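Local coordinates for regulatory protein (Pseudomonas aeruginosa, PDB 5J2Y) that represses quorum-sensing genes by binding promoter DNA, probably through its helix-turn-helix domain, and serves as a global regulator, at residues Ser32-Ser37 against Leu56-Tyr61. Numbering follows the deposited sequence.
With nucleotides of chain F.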
ATOM      1  N   SER A  32      -1.005   1.689   7.071  1.00 26.10           N
ATOM      2  CA  SER A  32      -1.847   1.181   8.135  1.00 26.32           C
ATOM      3  C   SER A  32      -3.280   0.951   7.700  1.00 27.55           C
ATOM      4  O   SER A  32      -3.977   0.196   8.355  1.00 32.46           O
ATOM      5  CB  SER A  32      -1.764   2.068   9.401  1.00 27.16           C
ATOM      6  OG  SER A  32      -2.188   3.382   9.118  1.00 31.09           O
ATOM      7  N   ARG A  33      -3.725   1.554   6.589  1.00 29.01           N
ATOM      8  CA  ARG A  33      -5.069   1.228   6.030  1.00 26.63           C
ATOM      9  C   ARG A  33      -5.197  -0.232   5.702  1.00 26.80           C
ATOM     10  O   ARG A  33      -6.315  -0.728   5.617  1.00 25.45           O
ATOM     11  CB  ARG A  33      -5.367   1.970   4.727  1.00 28.61           C
ATOM     12  CG  ARG A  33      -5.299   3.465   4.843  1.00 30.73           C
ATOM     13  CD  ARG A  33      -6.063   4.142   3.727  1.00 34.07           C
ATOM     14  NE  ARG A  33      -6.125   5.577   4.030  1.00 34.01           N
ATOM     15  CZ  ARG A  33      -5.281   6.491   3.540  1.00 33.85           C
ATOM     16  NH1 ARG A  33      -4.352   6.156   2.657  1.00 34.26           N
ATOM     17  NH2 ARG A  33      -5.391   7.761   3.903  1.00 35.12           N
ATOM     18  N   PHE A  34      -4.048  -0.880   5.436  1.00 25.07           N
ATOM     19  CA  PHE A  34      -3.966  -2.303   5.102  1.00 25.88           C
ATOM     20  C   PHE A  34      -3.546  -3.171   6.304  1.00 26.98           C
ATOM     21  O   PHE A  34      -3.400  -4.369   6.175  1.00 22.79           O
ATOM     22  CB  PHE A  34      -2.960  -2.526   3.938  1.00 25.26           C
ATOM     23  CG  PHE A  34      -3.210  -1.645   2.739  1.00 25.87           C
ATOM     24  CD1 PHE A  34      -4.247  -1.920   1.863  1.00 25.00           C
ATOM     25  CD2 PHE A  34      -2.390  -0.563   2.468  1.00 27.51           C
ATOM     26  CE1 PHE A  34      -4.479  -1.121   0.772  1.00 26.16           C
ATOM     27  CE2 PHE A  34      -2.636   0.261   1.390  1.00 28.42           C
ATOM     28  CZ  PHE A  34      -3.680  -0.034   0.532  1.00 27.12           C
ATOM     29  N   GLY A  35      -3.319  -2.553   7.464  1.00 28.71           N
ATOM     30  CA  GLY A  35      -2.811  -3.278   8.618  1.00 26.92           C
ATOM     31  C   GLY A  35      -1.337  -3.614   8.499  1.00 28.87           C
ATOM     32  O   GLY A  35      -0.859  -4.591   9.069  1.00 30.46           O
ATOM     33  N   ILE A  36      -0.619  -2.795   7.750  1.00 28.69           N
ATOM     34  CA  ILE A  36       0.789  -2.987   7.521  1.00 27.17           C
ATOM     35  C   ILE A  36       1.534  -1.889   8.288  1.00 26.07           C
ATOM     36  O   ILE A  36       1.218  -0.713   8.187  1.00 28.05           O
ATOM     37  CB  ILE A  36       1.083  -2.926   6.016  1.00 27.50           C
ATOM     38  CG1 ILE A  36       0.480  -4.142   5.332  1.00 31.33           C
ATOM     39  CG2 ILE A  36       2.581  -2.930   5.718  1.00 27.71           C
ATOM     40  CD1 ILE A  36       0.393  -4.009   3.812  1.00 32.27           C
ATOM     41  N   SER A  37       2.548  -2.282   9.029  1.00 24.58           N
ATOM     42  CA  SER A  37       3.295  -1.361   9.837  1.00 23.47           C
ATOM     43  C   SER A  37       4.189  -0.437   8.977  1.00 23.52           C
ATOM     44  O   SER A  37       4.553  -0.749   7.828  1.00 22.43           O
ATOM     45  CB  SER A  37       4.169  -2.147  10.775  1.00 22.66           C
ATOM     46  OG  SER A  37       5.175  -2.860  10.021  1.00 26.14           O
ATOM     47  N   LEU A  56      -1.786  -8.050  -4.273  1.00 22.83           N
ATOM     48  CA  LEU A  56      -3.185  -8.036  -4.726  1.00 21.05           C
ATOM     49  C   LEU A  56      -3.891  -6.801  -4.158  1.00 21.15           C
ATOM     50  O   LEU A  56      -4.585  -6.076  -4.885  1.00 22.11           O
ATOM     51  CB  LEU A  56      -3.929  -9.305  -4.269  1.00 21.01           C
ATOM     52  CG  LEU A  56      -3.487 -10.632  -4.834  1.00 21.40           C
ATOM     53  CD1 LEU A  56      -4.390 -11.699  -4.277  1.00 23.29           C
ATOM     54  CD2 LEU A  56      -3.575 -10.648  -6.334  1.00 22.63           C
ATOM     55  N   LEU A  57      -3.746  -6.563  -2.848  1.00 20.49           N
ATOM     56  CA  LEU A  57      -4.457  -5.455  -2.238  1.00 21.49           C
ATOM     57  C   LEU A  57      -4.026  -4.128  -2.807  1.00 22.31           C
ATOM     58  O   LEU A  57      -4.859  -3.242  -2.990  1.00 26.61           O
ATOM     59  CB  LEU A  57      -4.226  -5.380  -0.741  1.00 25.44           C
ATOM     60  CG  LEU A  57      -5.139  -6.144   0.162  1.00 28.86           C
ATOM     61  CD1 LEU A  57      -4.503  -6.166   1.527  1.00 32.52           C
ATOM     62  CD2 LEU A  57      -6.509  -5.506   0.224  1.00 27.97           C
ATOM     63  N   LEU A  58      -2.718  -3.943  -2.988  1.00 20.81           N
ATOM     64  CA  LEU A  58      -2.236  -2.677  -3.529  1.00 23.38           C
ATOM     65  C   LEU A  58      -2.781  -2.466  -4.929  1.00 23.54           C
ATOM     66  O   LEU A  58      -3.243  -1.368  -5.252  1.00 27.66           O
ATOM     67  CB  LEU A  58      -0.714  -2.595  -3.564  1.00 22.45           C
ATOM     68  CG  LEU A  58      -0.113  -2.439  -2.174  1.00 22.17           C
ATOM     69  CD1 LEU A  58       1.338  -2.798  -2.234  1.00 22.27           C
ATOM     70  CD2 LEU A  58      -0.313  -1.014  -1.662  1.00 22.66           C
ATOM     71  N   HIS A  59      -2.791  -3.531  -5.714  1.00 24.95           N
ATOM     72  CA  HIS A  59      -3.367  -3.500  -7.069  1.00 27.73           C
ATOM     73  C   HIS A  59      -4.808  -2.970  -7.098  1.00 27.80           C
ATOM     74  O   HIS A  59      -5.123  -1.984  -7.760  1.00 27.21           O
ATOM     75  CB  HIS A  59      -3.333  -4.870  -7.709  1.00 27.00           C
ATOM     76  CG  HIS A  59      -4.005  -4.894  -9.033  1.00 33.00           C
ATOM     77  ND1 HIS A  59      -3.490  -4.271 -10.149  1.00 35.90           N
ATOM     78  CD2 HIS A  59      -5.193  -5.414  -9.408  1.00 35.78           C
ATOM     79  CE1 HIS A  59      -4.311  -4.449 -11.165  1.00 34.05           C
ATOM     80  NE2 HIS A  59      -5.357  -5.132 -10.738  1.00 35.62           N
ATOM     81  N   PHE A  60      -5.663  -3.590  -6.318  1.00 26.89           N
ATOM     82  CA  PHE A  60      -7.067  -3.200  -6.316  1.00 27.46           C
ATOM     83  C   PHE A  60      -7.291  -1.803  -5.761  1.00 28.78           C
ATOM     84  O   PHE A  60      -8.231  -1.106  -6.160  1.00 30.06           O
ATOM     85  CB  PHE A  60      -7.893  -4.229  -5.536  1.00 25.74           C
ATOM     86  CG  PHE A  60      -7.967  -5.557  -6.223  1.00 28.98           C
ATOM     87  CD1 PHE A  60      -8.512  -5.660  -7.521  1.00 29.77           C
ATOM     88  CD2 PHE A  60      -7.519  -6.720  -5.595  1.00 29.69           C
ATOM     89  CE1 PHE A  60      -8.583  -6.889  -8.160  1.00 29.12           C
ATOM     90  CE2 PHE A  60      -7.609  -7.954  -6.235  1.00 29.50           C
ATOM     91  CZ  PHE A  60      -8.129  -8.040  -7.507  1.00 28.73           C
ATOM     92  N   TYR A  61      -6.445  -1.417  -4.817  1.00 26.22           N
ATOM     93  CA  TYR A  61      -6.511  -0.082  -4.244  1.00 26.78           C
ATOM     94  C   TYR A  61      -6.126   1.025  -5.227  1.00 25.75           C
ATOM     95  O   TYR A  61      -6.820   2.018  -5.372  1.00 28.66           O
ATOM     96  CB  TYR A  61      -5.579   0.005  -3.036  1.00 23.76           C
ATOM     97  CG  TYR A  61      -5.622   1.336  -2.328  1.00 22.78           C
ATOM     98  CD1 TYR A  61      -6.703   1.717  -1.565  1.00 23.51           C
ATOM     99  CD2 TYR A  61      -4.548   2.226  -2.425  1.00 24.68           C
ATOM    100  CE1 TYR A  61      -6.723   2.941  -0.881  1.00 23.17           C
ATOM    101  CE2 TYR A  61      -4.565   3.441  -1.769  1.00 24.09           C
ATOM    102  CZ  TYR A  61      -5.644   3.793  -0.988  1.00 24.50           C
ATOM    103  OH  TYR A  61      -5.634   5.033  -0.366  1.00 25.32           O
TER
ATOM    104  P    DT F  17       3.481  -6.226  10.622  0.50 49.80           P
ATOM    105  OP1  DT F  17       2.020  -6.294  10.848  0.50 48.34           O
ATOM    106  OP2  DT F  17       4.008  -5.397   9.499  0.50 46.49           O
ATOM    107  O5'  DT F  17       4.141  -5.821  12.014  0.50 48.24           O
ATOM    108  C5'  DT F  17       4.164  -6.798  13.086  0.50 44.62           C
ATOM    109  C4'  DT F  17       5.156  -6.412  14.162  0.50 42.64           C
ATOM    110  O4'  DT F  17       6.501  -6.743  13.743  0.50 40.59           O
ATOM    111  C3'  DT F  17       5.179  -4.923  14.536  0.50 41.33           C
ATOM    112  O3'  DT F  17       5.128  -4.839  15.964  0.50 41.62           O
ATOM    113  C2'  DT F  17       6.513  -4.435  13.993  0.50 39.52           C
ATOM    114  C1'  DT F  17       7.365  -5.684  14.113  0.50 38.66           C
ATOM    115  N1   DT F  17       8.554  -5.746  13.242  0.50 36.08           N
ATOM    116  C2   DT F  17       9.743  -6.170  13.792  0.50 34.57           C
ATOM    117  O2   DT F  17       9.861  -6.482  14.967  0.50 35.07           O
ATOM    118  N3   DT F  17      10.792  -6.224  12.910  0.50 33.56           N
ATOM    119  C4   DT F  17      10.773  -5.895  11.566  0.50 33.61           C
ATOM    120  O4   DT F  17      11.801  -5.979  10.898  0.50 34.08           O
ATOM    121  C5   DT F  17       9.493  -5.464  11.057  0.50 32.67           C
ATOM    122  C7   DT F  17       9.375  -5.097   9.611  0.50 32.70           C
ATOM    123  C6   DT F  17       8.462  -5.408  11.910  0.50 35.00           C
TER
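Tyr61 OH is gripped by hydrogen bonds to Asp68 OD1 and Arg23 NH2, and Arg33 NH1 comes to 3.5 Å from the same Tyr61 OH across the contact. The extended Arg33 chain crosses the tyrosine side chain at about a right angle, and its NH1 forms a salt bridge with Glu25. Next to it, Phe34 turns its ring edge to one face of Tyr61, with Phe34 CZ 3.7 Å from Tyr61 CG, toward the rim of the tyrosine ring, in a T-shaped stack with centroids 5.2 Å apart and planes at 86°. Leu58 CD2 meets Phe34 CE2 at 4.0 Å, while Leu57 CD1 comes within 4.3 Å of Phe34 CD1. These contacts join the loop between helices 27-32 and 38-45, probably the turn of the RsaL-like helix-turn-helix, to helix 52-62; Leu71 of helix 68-75 also touches Phe34 and Tyr61. Gly35, with positive phi, forms a Schellman motif after helix 27-32, and Ser37 is the N-cap of helix 38-45. There Ser37 OG donates to OP2, a phosphate oxygen of DT17 of chain F, at 2.8 Å, and Ser37 N adds a weak bond to the same OP2 at 3.5 Å.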